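Local coordinates for conserved hypothetical protein (Bacteroides thetaiotaomicron, PDB 2FB6) that is of unknown function but adopts a three-layer alpha/beta fold around a five-stranded parallel sheet, in the strand order found in DsrE-like proteins, at residues 12-17 with 24-29; 31-34 with 38-41; 51-54 with 59-62; 66-69 with 73-76; 96-101 with 105-110. One frame throughout, in Å; residues are numbered along the deposited sequence.

Interaction 1 of 5, residues 12-17 with 24-29; sequences ILWTTD and NMLAMY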
# COMPACT_ATOMS: atom_id res chain seq x y z
N ILE A 12 3.41 -0.33 5.01
CA ILE A 12 2.92 1.02 5.14
C ILE A 12 1.40 0.96 5.14
O ILE A 12 0.82 0.44 4.18
CB ILE A 12 3.41 1.93 3.99
CG1 ILE A 12 4.95 2.02 4.01
CG2 ILE A 12 2.77 3.34 4.10
CD1 ILE A 12 5.56 2.64 2.76
N LEU A 13 0.77 1.45 6.20
CA LEU A 13 -0.67 1.64 6.21
C LEU A 13 -0.95 3.04 5.66
O LEU A 13 -0.70 4.05 6.32
CB LEU A 13 -1.21 1.49 7.63
CG LEU A 13 -2.71 1.72 7.85
CD1 LEU A 13 -3.58 0.78 7.01
CD2 LEU A 13 -3.03 1.57 9.32
N TRP A 14 -1.42 3.09 4.42
CA TRP A 14 -1.62 4.34 3.72
C TRP A 14 -3.09 4.75 3.86
O TRP A 14 -3.97 4.18 3.21
CB TRP A 14 -1.21 4.14 2.26
CG TRP A 14 -1.49 5.27 1.33
CD1 TRP A 14 -1.97 6.51 1.65
CD2 TRP A 14 -1.27 5.27 -0.08
NE1 TRP A 14 -2.11 7.27 0.50
CE2 TRP A 14 -1.67 6.53 -0.57
CE3 TRP A 14 -0.76 4.32 -0.98
CZ2 TRP A 14 -1.60 6.87 -1.93
CZ3 TRP A 14 -0.70 4.65 -2.34
CH2 TRP A 14 -1.12 5.91 -2.80
N THR A 15 -3.34 5.74 4.72
CA THR A 15 -4.70 6.26 4.91
C THR A 15 -4.86 7.65 4.32
O THR A 15 -5.97 8.06 3.99
CB THR A 15 -5.11 6.34 6.41
OG1 THR A 15 -4.40 7.38 7.06
CG2 THR A 15 -4.88 5.00 7.13
N THR A 16 -3.76 8.40 4.22
CA THR A 16 -3.86 9.83 3.88
C THR A 16 -4.24 10.08 2.43
O THR A 16 -3.88 9.30 1.53
CB THR A 16 -2.54 10.58 4.20
OG1 THR A 16 -2.77 11.98 4.03
CG2 THR A 16 -1.38 10.12 3.31
N ASP A 17 -4.96 11.18 2.20
CA ASP A 17 -5.16 11.65 0.84
C ASP A 17 -4.40 12.96 0.58
O ASP A 17 -4.68 13.65 -0.40
CB ASP A 17 -6.65 11.78 0.48
CG ASP A 17 -7.39 12.77 1.35
OD1 ASP A 17 -6.77 13.47 2.19
OD2 ASP A 17 -8.63 12.87 1.16
N ASN A 24 5.81 12.79 -2.08
CA ASN A 24 7.15 13.17 -1.59
C ASN A 24 7.69 12.37 -0.42
O ASN A 24 8.89 12.43 -0.12
CB ASN A 24 7.17 14.64 -1.27
CG ASN A 24 6.92 15.49 -2.49
OD1 ASN A 24 7.84 15.73 -3.27
ND2 ASN A 24 5.69 15.95 -2.65
N MSE A 25 6.82 11.63 0.24
CA MSE A 25 7.25 10.81 1.36
C MSE A 25 6.99 9.36 1.02
O MSE A 25 7.93 8.57 0.82
CB MSE A 25 6.55 11.25 2.66
CG MSE A 25 7.21 10.74 3.94
SE MSE A 25 6.74 8.88 4.33
CE MSE A 25 8.56 8.17 4.47
N LEU A 26 5.71 9.02 0.89
CA LEU A 26 5.32 7.64 0.82
C LEU A 26 5.86 6.93 -0.43
O LEU A 26 6.60 5.95 -0.30
CB LEU A 26 3.79 7.55 0.88
CG LEU A 26 3.20 6.19 1.21
CD1 LEU A 26 1.82 6.40 1.84
CD2 LEU A 26 3.12 5.33 -0.03
N ALA A 27 5.52 7.44 -1.61
CA ALA A 27 5.94 6.77 -2.85
C ALA A 27 7.44 6.84 -3.05
O ALA A 27 8.07 5.85 -3.45
CB ALA A 27 5.20 7.34 -4.06
N MSE A 28 8.04 8.00 -2.75
CA MSE A 28 9.47 8.13 -2.94
C MSE A 28 10.26 7.18 -2.05
O MSE A 28 11.21 6.51 -2.51
CB MSE A 28 9.92 9.56 -2.70
CG MSE A 28 11.34 9.76 -3.09
SE MSE A 28 11.79 11.57 -2.83
CE MSE A 28 12.12 11.54 -0.88
N TYR A 29 9.87 7.06 -0.78
CA TYR A 29 10.61 6.16 0.10
C TYR A 29 10.37 4.69 -0.29
O TYR A 29 11.30 3.89 -0.31
CB TYR A 29 10.26 6.41 1.55
CG TYR A 29 11.02 5.50 2.49
CD1 TYR A 29 12.42 5.55 2.58
CD2 TYR A 29 10.34 4.58 3.31
CE1 TYR A 29 13.12 4.71 3.46
CE2 TYR A 29 11.03 3.75 4.17
CZ TYR A 29 12.41 3.81 4.25
OH TYR A 29 13.06 2.95 5.11
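Leu26, on helix 19-36, makes the contact through its CD1 methyl, which touches both Ile12 and Trp14 of strand 9-14, lying over one face of the indole with Ile12 CG2 at its side. Evidence for a CH-pi interaction is direct: CD1 of Leu26 lies 3.8 Å from the centroid of the five-membered ring of Trp14, 20° off the ring normal. The approach is off-centre, since the closest ring atom is Trp14 CG, at 3.5 Å from Leu26 CD1. The second methyl, Leu26 CD2, leans toward the six-membered ring and comes within 4.1 Å of Trp14 CE3. On the flank of Leu26 stands Ile12, whose CG2 is 3.9 Å from CD1 of Leu26, the two side chains sliding past each other in opposite directions. This placement follows from the first torsion of Leu26 (chi1 -163°), which sends CG away from the backbone N and out from the helix.

Further on, Tyr29 N bonds to Met25 O at 2.9 Å, an ordinary i to i+4 bond that overlaps the wider pi-type turn at 24-27. The indole is also tied down at its N-H: Trp14 NE1 donates to Thr16 O at 2.9 Å, in the carbonyl plane but bent (135° at the hydrogen), which would restrict rotation of the ring. Beyond the indole lie Val54, Val60 and Ile64 of the helices that follow. Buried throughout, this contact seats helix 19-36 on the sheet within the beta-alpha-beta unit formed by strand 9-14, helix 19-36 and strand 41-46.

Interaction 2 of 5, residues 31-34 with 38-41; sequences LNSK and WWKH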
# COMPACT_ATOMS: atom_id res chain seq x y z
N LEU A 31 9.49 3.38 -3.24
CA LEU A 31 10.14 3.04 -4.52
C LEU A 31 11.64 2.91 -4.39
O LEU A 31 12.25 1.94 -4.89
CB LEU A 31 9.79 4.06 -5.61
CG LEU A 31 8.44 3.84 -6.27
CD1 LEU A 31 7.99 5.11 -6.96
CD2 LEU A 31 8.57 2.67 -7.25
N ASN A 32 12.26 3.88 -3.72
CA ASN A 32 13.71 3.84 -3.57
C ASN A 32 14.14 2.68 -2.70
O ASN A 32 15.13 1.99 -3.00
CB ASN A 32 14.24 5.17 -3.02
CG ASN A 32 14.43 6.19 -4.12
OD1 ASN A 32 15.52 6.29 -4.68
ND2 ASN A 32 13.37 6.93 -4.46
N SER A 33 13.39 2.44 -1.62
CA SER A 33 13.67 1.30 -0.74
C SER A 33 13.67 -0.01 -1.50
O SER A 33 14.56 -0.85 -1.30
CB SER A 33 12.66 1.20 0.40
OG SER A 33 12.84 2.23 1.33
N LYS A 34 12.64 -0.20 -2.34
CA LYS A 34 12.50 -1.45 -3.09
C LYS A 34 13.59 -1.57 -4.14
O LYS A 34 14.25 -2.60 -4.26
CB LYS A 34 11.11 -1.54 -3.74
CG LYS A 34 10.82 -2.86 -4.43
CD LYS A 34 10.68 -4.01 -3.45
CE LYS A 34 10.54 -5.34 -4.18
NZ LYS A 34 10.38 -6.49 -3.25
N TRP A 38 16.91 -1.63 0.22
CA TRP A 38 16.88 -1.25 1.63
C TRP A 38 15.88 -2.11 2.40
O TRP A 38 16.09 -2.43 3.58
CB TRP A 38 16.50 0.22 1.80
CG TRP A 38 17.45 1.18 1.17
CD1 TRP A 38 18.75 0.95 0.81
CD2 TRP A 38 17.19 2.56 0.86
NE1 TRP A 38 19.31 2.10 0.27
CE2 TRP A 38 18.37 3.10 0.29
CE3 TRP A 38 16.06 3.38 0.99
CZ2 TRP A 38 18.46 4.43 -0.13
CZ3 TRP A 38 16.15 4.71 0.55
CH2 TRP A 38 17.34 5.22 0.00
N TRP A 39 14.77 -2.44 1.73
CA TRP A 39 13.80 -3.39 2.23
C TRP A 39 13.59 -4.45 1.17
O TRP A 39 13.31 -4.10 0.02
CB TRP A 39 12.47 -2.72 2.53
CG TRP A 39 12.54 -1.79 3.68
CD1 TRP A 39 12.60 -0.42 3.65
CD2 TRP A 39 12.59 -2.16 5.06
NE1 TRP A 39 12.68 0.07 4.93
CE2 TRP A 39 12.67 -0.97 5.82
CE3 TRP A 39 12.57 -3.40 5.74
CZ2 TRP A 39 12.75 -0.98 7.21
CZ3 TRP A 39 12.63 -3.40 7.12
CH2 TRP A 39 12.71 -2.19 7.84
N LYS A 40 13.73 -5.73 1.52
CA LYS A 40 13.51 -6.78 0.53
C LYS A 40 12.03 -6.91 0.16
O LYS A 40 11.70 -7.26 -0.97
CB LYS A 40 14.08 -8.11 1.02
CG LYS A 40 15.58 -8.07 1.19
CD LYS A 40 16.13 -9.44 1.62
CE LYS A 40 17.63 -9.35 1.92
NZ LYS A 40 18.37 -8.95 0.70
N HIS A 41 11.16 -6.61 1.12
CA HIS A 41 9.71 -6.73 0.93
C HIS A 41 9.05 -5.47 1.40
O HIS A 41 9.36 -5.02 2.49
CB HIS A 41 9.16 -7.93 1.73
CG HIS A 41 9.88 -9.20 1.44
ND1 HIS A 41 10.87 -9.71 2.25
CD2 HIS A 41 9.79 -10.04 0.38
CE1 HIS A 41 11.35 -10.82 1.72
NE2 HIS A 41 10.71 -11.04 0.58
O HOH W 1 14.02 -4.75 -2.51
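Asn32 brings its CB against the rim of the Trp38 indole, 4.1 Å from Trp38 CZ3, while its backbone carbonyl lies above one face of that ring, offset toward the edge. Its amide is engaged elsewhere, Asn32 ND2 being hydrogen-bonded to Met28 O one turn back.

Ser33 is the centre of the contact. Its OG sits at the edges of both indoles, near their planes: 3.4 Å from Trp38 CE3 and 3.5 Å from Trp39 CD1. Because CG of each tryptophan lies beside its own backbone N (chi1 -61° in Trp38, -69° in Trp39), the two rings flank the serine, whose hydroxyl is itself hydrogen-bonded to Tyr29 O. The carbonyl of Ser33 gathers two weak bonds as the chain leaves the helix: Trp38 N at 2.9 Å, poorly aligned, and Trp39 N, straight (171°) but long.

Lys34 bends at its second side-chain torsion and otherwise runs extended, carrying NZ to 2.7 Å from Lys40 O, with the donor tilted from the carbonyl plane. A second conformer of this lysine is modelled, so the bond may hold only part of the time. A water also bridges the two backbones, donating to Lys34 O at 2.8 Å and to Trp39 O.

The segment 38-41 leads from helix 19-36 into strand 41-46, with Trp39 resting on Leu10 of strand 9-14 and bonded through NE1 to Tyr29 OH. Ser33 and Lys34 touch Ile42 of strand 41-46, and Leu31 faces helix 58-70.

Interaction 3 of 5, residues 51-54 with 59-62; sequences VKLV and QVQT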
# COMPACT_ATOMS: atom_id res chain seq x y z
N VAL A 51 -8.12 5.50 -0.46
CA VAL A 51 -8.77 4.64 -1.44
C VAL A 51 -9.49 5.49 -2.50
O VAL A 51 -9.39 5.21 -3.70
CB VAL A 51 -9.73 3.64 -0.77
CG1 VAL A 51 -10.57 2.91 -1.81
CG2 VAL A 51 -8.95 2.62 0.04
N LYS A 52 -10.16 6.54 -2.03
CA LYS A 52 -10.82 7.49 -2.94
C LYS A 52 -9.79 8.23 -3.78
O LYS A 52 -10.00 8.44 -4.98
CB LYS A 52 -11.68 8.49 -2.16
CG LYS A 52 -12.99 7.93 -1.67
CD LYS A 52 -13.87 9.04 -1.10
CE LYS A 52 -15.04 8.46 -0.33
NZ LYS A 52 -15.81 9.52 0.38
N LEU A 53 -8.67 8.62 -3.18
CA LEU A 53 -7.63 9.32 -3.92
C LEU A 53 -7.08 8.46 -5.07
O LEU A 53 -6.97 8.92 -6.21
CB LEU A 53 -6.49 9.75 -2.99
CG LEU A 53 -5.30 10.40 -3.70
CD1 LEU A 53 -5.71 11.76 -4.29
CD2 LEU A 53 -4.12 10.50 -2.73
N VAL A 54 -6.72 7.23 -4.77
CA VAL A 54 -6.16 6.34 -5.79
C VAL A 54 -7.18 6.10 -6.90
O VAL A 54 -6.81 6.07 -8.08
CB VAL A 54 -5.68 5.01 -5.17
CG1 VAL A 54 -5.30 4.03 -6.25
CG2 VAL A 54 -4.47 5.27 -4.27
N GLN A 59 -2.63 11.01 -11.61
CA GLN A 59 -1.22 11.16 -11.23
C GLN A 59 -0.82 10.16 -10.14
O GLN A 59 0.25 9.57 -10.19
CB GLN A 59 -0.87 12.59 -10.80
CG GLN A 59 -0.82 13.56 -11.97
CD GLN A 59 -0.48 14.97 -11.56
OE1 GLN A 59 -1.01 15.94 -12.12
NE2 GLN A 59 0.44 15.11 -10.61
N VAL A 60 -1.71 9.96 -9.16
CA VAL A 60 -1.47 8.94 -8.13
C VAL A 60 -1.45 7.53 -8.77
O VAL A 60 -0.63 6.69 -8.41
CB VAL A 60 -2.51 9.04 -6.99
CG1 VAL A 60 -2.35 7.93 -5.96
CG2 VAL A 60 -2.42 10.41 -6.32
N GLN A 61 -2.35 7.26 -9.71
CA GLN A 61 -2.35 5.96 -10.40
C GLN A 61 -1.02 5.66 -11.09
O GLN A 61 -0.56 4.53 -11.07
CB GLN A 61 -3.52 5.86 -11.37
CG GLN A 61 -4.84 5.92 -10.63
CD GLN A 61 -6.03 5.93 -11.53
OE1 GLN A 61 -5.91 5.91 -12.76
NE2 GLN A 61 -7.21 5.97 -10.93
N THR A 62 -0.41 6.67 -11.71
CA THR A 62 0.90 6.48 -12.31
C THR A 62 1.92 5.99 -11.28
O THR A 62 2.69 5.08 -11.58
CB THR A 62 1.35 7.78 -13.00
OG1 THR A 62 0.33 8.13 -13.93
CG2 THR A 62 2.70 7.61 -13.74
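Val60 packs its two methyls against Leu53 and Val54 where helices 49-56 and 58-70, the paired helices of the crossover from strand 41-46 to strand 73-77, follow one another across a short break. Its first torsion (chi1 176°) puts CG1 opposite the backbone N and CG2 beside it, and each branch finds a different partner. CG1 of Val60 meets CG2 of Val54 at 3.8 Å, while CG2 of Val60 sits 3.9 Å from the branch carbon CG of Leu53. That second methyl also lies 4.0 Å from CD2 of Leu53 and almost as near CD1, so it lies against the side of the branch point rather than between the two methyls. Both pairs cross at about a right angle.

On the sheet side, Trp14 touches both Val54 and Val60; Phe23 of helix 19-36 also packs on Val60. Asp57, in the break, accepts from Val60 N through OD1, a bond at the first turn of helix 58-70.

The polar link is made by Gln61, whose side chain runs extended beyond CG and passes close to the target, its CG being 3.2 Å from Val54 O. At its end NE2 donates to Val54 O at 2.9 Å and 164°, the oxygen lying only 1° out of the glutamine amide plane.

Interaction 4 of 5, residues 66-69 with 73-76; sequences EMLQ and TIEA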
# COMPACT_ATOMS: atom_id res chain seq x y z
N GLU A 66 4.03 2.30 -11.07
CA GLU A 66 5.49 2.20 -10.91
C GLU A 66 5.83 1.37 -9.69
O GLU A 66 6.76 0.55 -9.73
CB GLU A 66 6.17 3.58 -10.83
CG GLU A 66 7.71 3.50 -10.93
CD GLU A 66 8.41 4.84 -10.72
OE1 GLU A 66 7.72 5.87 -10.72
OE2 GLU A 66 9.65 4.85 -10.55
N MSE A 67 5.09 1.58 -8.60
CA MSE A 67 5.37 0.80 -7.40
C MSE A 67 5.12 -0.68 -7.65
O MSE A 67 5.95 -1.52 -7.29
CB MSE A 67 4.56 1.33 -6.20
CG MSE A 67 5.14 2.63 -5.68
SE MSE A 67 4.36 3.22 -4.02
CE MSE A 67 2.95 3.65 -4.77
N LEU A 68 4.01 -1.01 -8.29
CA LEU A 68 3.73 -2.42 -8.59
C LEU A 68 4.80 -3.04 -9.48
O LEU A 68 5.19 -4.19 -9.27
CB LEU A 68 2.34 -2.62 -9.19
CG LEU A 68 1.17 -2.39 -8.21
CD1 LEU A 68 -0.17 -2.26 -8.94
CD2 LEU A 68 1.07 -3.52 -7.17
N GLN A 69 5.28 -2.28 -10.46
CA GLN A 69 6.32 -2.77 -11.38
C GLN A 69 7.61 -3.07 -10.64
O GLN A 69 8.37 -3.97 -11.02
CB GLN A 69 6.60 -1.76 -12.50
CG GLN A 69 5.48 -1.57 -13.50
CD GLN A 69 5.87 -0.56 -14.57
OE1 GLN A 69 6.72 -0.85 -15.42
NE2 GLN A 69 5.27 0.62 -14.53
N THR A 73 4.14 -4.78 -3.07
CA THR A 73 2.78 -5.32 -3.12
C THR A 73 1.83 -4.25 -2.58
O THR A 73 2.18 -3.50 -1.68
CB THR A 73 2.64 -6.66 -2.33
OG1 THR A 73 3.05 -6.46 -0.97
CG2 THR A 73 3.54 -7.73 -2.93
N ILE A 74 0.62 -4.19 -3.14
CA ILE A 74 -0.38 -3.20 -2.71
C ILE A 74 -1.73 -3.88 -2.61
O ILE A 74 -2.13 -4.56 -3.54
CB ILE A 74 -0.49 -1.98 -3.67
CG1 ILE A 74 0.90 -1.39 -3.94
CG2 ILE A 74 -1.43 -0.93 -3.04
CD1 ILE A 74 0.90 -0.21 -4.89
N GLU A 75 -2.38 -3.74 -1.45
CA GLU A 75 -3.68 -4.34 -1.21
C GLU A 75 -4.60 -3.27 -0.65
O GLU A 75 -4.12 -2.35 0.01
CB GLU A 75 -3.57 -5.53 -0.25
CG GLU A 75 -2.83 -5.22 1.06
CD GLU A 75 -2.62 -6.44 1.96
OE1 GLU A 75 -3.13 -7.53 1.62
OE2 GLU A 75 -1.97 -6.30 3.02
N ALA A 76 -5.88 -3.36 -0.98
CA ALA A 76 -6.83 -2.34 -0.57
C ALA A 76 -7.97 -2.99 0.18
O ALA A 76 -8.41 -4.09 -0.16
CB ALA A 76 -7.38 -1.57 -1.78
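Leu68 and Ile74 meet at about a right angle, the leucine coming off helix 58-70 and the isoleucine rising from strand 73-77 toward it. The tightest approach is between Leu68 CD2 and Ile74 CG1, at 3.9 Å. From there the methyl Ile74 CD1 lies against the branch point of the leucine, 4.0 Å from both Leu68 CG and Leu68 CD2. This reach depends on an extended second torsion in Ile74 (chi2 179°), which carries CD1 outward from the strand. CD1 therefore also meets the neighbouring residue of the helix, lying 4.2 Å from CB of Met67.

Met67, a selenomethionine, uses little more than its CB in this contact. Its chain turns at the third torsion (chi3 -73°), and it packs instead on Leu31 of helix 19-36 and Ile44 of strand 41-46. No hydrogen bond crosses between the two segments, so the evidence for the contact is apolar: three side chains and 150 Å² of buried surface. A backbone bond between Ile74 and Thr96 ties strand 73-77 to its neighbour 96-98, and the Ile74 side chain also touches Leu46. The arrangement is that of helix 58-70 lying over the parallel sheet at the end of a beta-alpha-beta crossover, where the chain turns from the helix into strand 73-77.

Interaction 5 of 5, residues 96-101 with 105-110; sequences TVRYMG and TEYLKN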
# COMPACT_ATOMS: atom_id res chain seq x y z
N THR A 96 -4.49 -5.64 -5.06
CA THR A 96 -5.25 -6.75 -4.49
C THR A 96 -6.36 -6.19 -3.62
O THR A 96 -6.09 -5.44 -2.69
CB THR A 96 -4.36 -7.69 -3.64
OG1 THR A 96 -3.37 -8.29 -4.49
CG2 THR A 96 -5.20 -8.80 -2.96
N VAL A 97 -7.60 -6.55 -3.90
CA VAL A 97 -8.70 -6.10 -3.08
C VAL A 97 -9.17 -7.28 -2.24
O VAL A 97 -9.51 -8.33 -2.79
CB VAL A 97 -9.86 -5.55 -3.96
CG1 VAL A 97 -11.09 -5.24 -3.14
CG2 VAL A 97 -9.40 -4.32 -4.72
N ARG A 98 -9.14 -7.11 -0.92
CA ARG A 98 -9.58 -8.17 -0.03
C ARG A 98 -10.02 -7.60 1.31
O ARG A 98 -9.71 -6.45 1.64
CB ARG A 98 -8.48 -9.22 0.16
CG ARG A 98 -7.30 -8.77 0.94
CD ARG A 98 -6.46 -10.01 1.24
NE ARG A 98 -5.18 -9.65 1.80
CZ ARG A 98 -4.38 -10.49 2.44
NH1 ARG A 98 -4.73 -11.76 2.66
NH2 ARG A 98 -3.23 -10.04 2.91
N TYR A 99 -10.75 -8.40 2.08
CA TYR A 99 -11.16 -7.95 3.41
C TYR A 99 -9.93 -7.87 4.30
O TYR A 99 -9.17 -8.83 4.40
CB TYR A 99 -12.26 -8.87 3.97
CG TYR A 99 -13.54 -8.73 3.19
CD1 TYR A 99 -14.17 -7.49 3.06
CD2 TYR A 99 -14.12 -9.83 2.55
CE1 TYR A 99 -15.35 -7.34 2.31
CE2 TYR A 99 -15.31 -9.69 1.81
CZ TYR A 99 -15.91 -8.44 1.71
OH TYR A 99 -17.07 -8.26 0.99
N MSE A 100 -9.70 -6.69 4.89
CA MSE A 100 -8.39 -6.37 5.48
C MSE A 100 -8.29 -6.51 6.99
O MSE A 100 -7.20 -6.31 7.54
CB MSE A 100 -7.98 -4.94 5.08
CG MSE A 100 -7.34 -4.83 3.72
SE MSE A 100 -5.71 -5.90 3.59
CE MSE A 100 -4.71 -5.30 5.10
N GLY A 101 -9.38 -6.87 7.65
CA GLY A 101 -9.37 -6.95 9.11
C GLY A 101 -8.42 -7.98 9.67
O GLY A 101 -7.60 -7.70 10.57
N THR A 105 -4.66 -7.29 11.47
CA THR A 105 -4.49 -7.87 12.80
C THR A 105 -3.25 -8.75 12.82
O THR A 105 -2.41 -8.62 13.72
CB THR A 105 -5.75 -8.65 13.23
OG1 THR A 105 -6.90 -7.79 13.15
CG2 THR A 105 -5.60 -9.17 14.67
N GLU A 106 -3.10 -9.61 11.81
CA GLU A 106 -1.94 -10.49 11.77
C GLU A 106 -0.64 -9.71 11.67
O GLU A 106 0.35 -10.03 12.35
CB GLU A 106 -2.07 -11.50 10.63
CG GLU A 106 -3.17 -12.53 10.88
CD GLU A 106 -2.80 -13.52 11.96
OE1 GLU A 106 -1.76 -14.20 11.81
OE2 GLU A 106 -3.54 -13.62 12.96
N TYR A 107 -0.62 -8.68 10.83
CA TYR A 107 0.60 -7.88 10.68
C TYR A 107 1.00 -7.27 12.02
O TYR A 107 2.17 -7.29 12.40
CB TYR A 107 0.43 -6.75 9.66
CG TYR A 107 0.01 -7.18 8.26
CD1 TYR A 107 0.40 -8.42 7.72
CD2 TYR A 107 -0.72 -6.32 7.45
CE1 TYR A 107 0.01 -8.81 6.43
CE2 TYR A 107 -1.10 -6.69 6.16
CZ TYR A 107 -0.72 -7.93 5.65
OH TYR A 107 -1.07 -8.30 4.37
N LEU A 108 0.02 -6.75 12.74
CA LEU A 108 0.30 -6.15 14.04
C LEU A 108 0.76 -7.20 15.06
O LEU A 108 1.74 -6.99 15.78
CB LEU A 108 -0.95 -5.42 14.55
CG LEU A 108 -1.24 -4.09 13.84
CD1 LEU A 108 -2.71 -3.69 13.97
CD2 LEU A 108 -0.31 -2.97 14.36
N LYS A 109 0.05 -8.33 15.09
CA LYS A 109 0.37 -9.42 16.04
C LYS A 109 1.76 -9.99 15.81
O LYS A 109 2.43 -10.42 16.76
CB LYS A 109 -0.65 -10.55 15.93
CG LYS A 109 -2.08 -10.11 16.23
CD LYS A 109 -2.52 -10.52 17.58
CE LYS A 109 -3.96 -10.15 17.83
NZ LYS A 109 -4.33 -10.40 19.25
N ASN A 110 2.18 -9.99 14.55
CA ASN A 110 3.50 -10.52 14.17
C ASN A 110 4.65 -9.56 14.47
O ASN A 110 5.81 -9.89 14.24
CB ASN A 110 3.52 -10.91 12.69
CG ASN A 110 2.60 -12.06 12.38
OD1 ASN A 110 2.21 -12.82 13.27
ND2 ASN A 110 2.23 -12.20 11.11
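Gly101 O receives two bonds from Thr105, one turn later in helix 101-109. The backbone Thr105 N donates at 3.1 Å to Gly101 O, nearly straight at 161°; the hydroxyl OG1 of Thr105 donates to the same oxygen at 2.7 Å. They arrive from opposite faces of the carbonyl plane, each tilted out of it by about 30°. A first torsion of -55° in Thr105, which holds OG1 beside its own backbone N, makes this double approach possible.

Further in, the extended side chain of Arg98 and the ring of Tyr107 come from opposite directions. Arg98 NH2 stands 3.1 Å from Tyr107 OH, which lies at the guanidinium edge near its plane. Both groups have a common outside partner in Glu75, through a salt bridge to Arg98 and a hydrogen bond to Tyr107 OH, so the carboxylate probably fixes their relative position.

Glu75 belongs to strand 73-77, neighbour of edge strand 96-98 in the parallel sheet of this alpha/beta fold, and Tyr107 brings helix 101-109 against that sheet at Asn43 and Ile45.

The packing is lighter. Met100, a selenomethionine with a doubly bent chain, crosses Tyr107 at about a right angle, its CE lying 4.0 Å from Tyr107 CE2.

How the interactions relate
The five contacts follow one another along the chain without overlapping. Interactions 1 and 2 share helix 19-36 and meet where Tyr29 OH lies 2.9 Å from Trp39 NE1. Interaction 1 also borders interaction 3, with Trp14 CH2 3.7 Å from Val54 CG2. Interactions 3 and 4 occupy successive parts of helix 58-70, and Leu31 CG of interaction 2 packs 3.6 Å from Met67 CG of interaction 4. Interaction 5 lies on the opposite side of the chain's centre from interactions 1 and 3, with its centre about 21 Å from that of interaction 3. It joins interaction 4 through Tyr107 OH, 2.6 Å from Glu75 OE2, and through Ala76 N, 2.7 Å from Thr96 O, between adjacent strands.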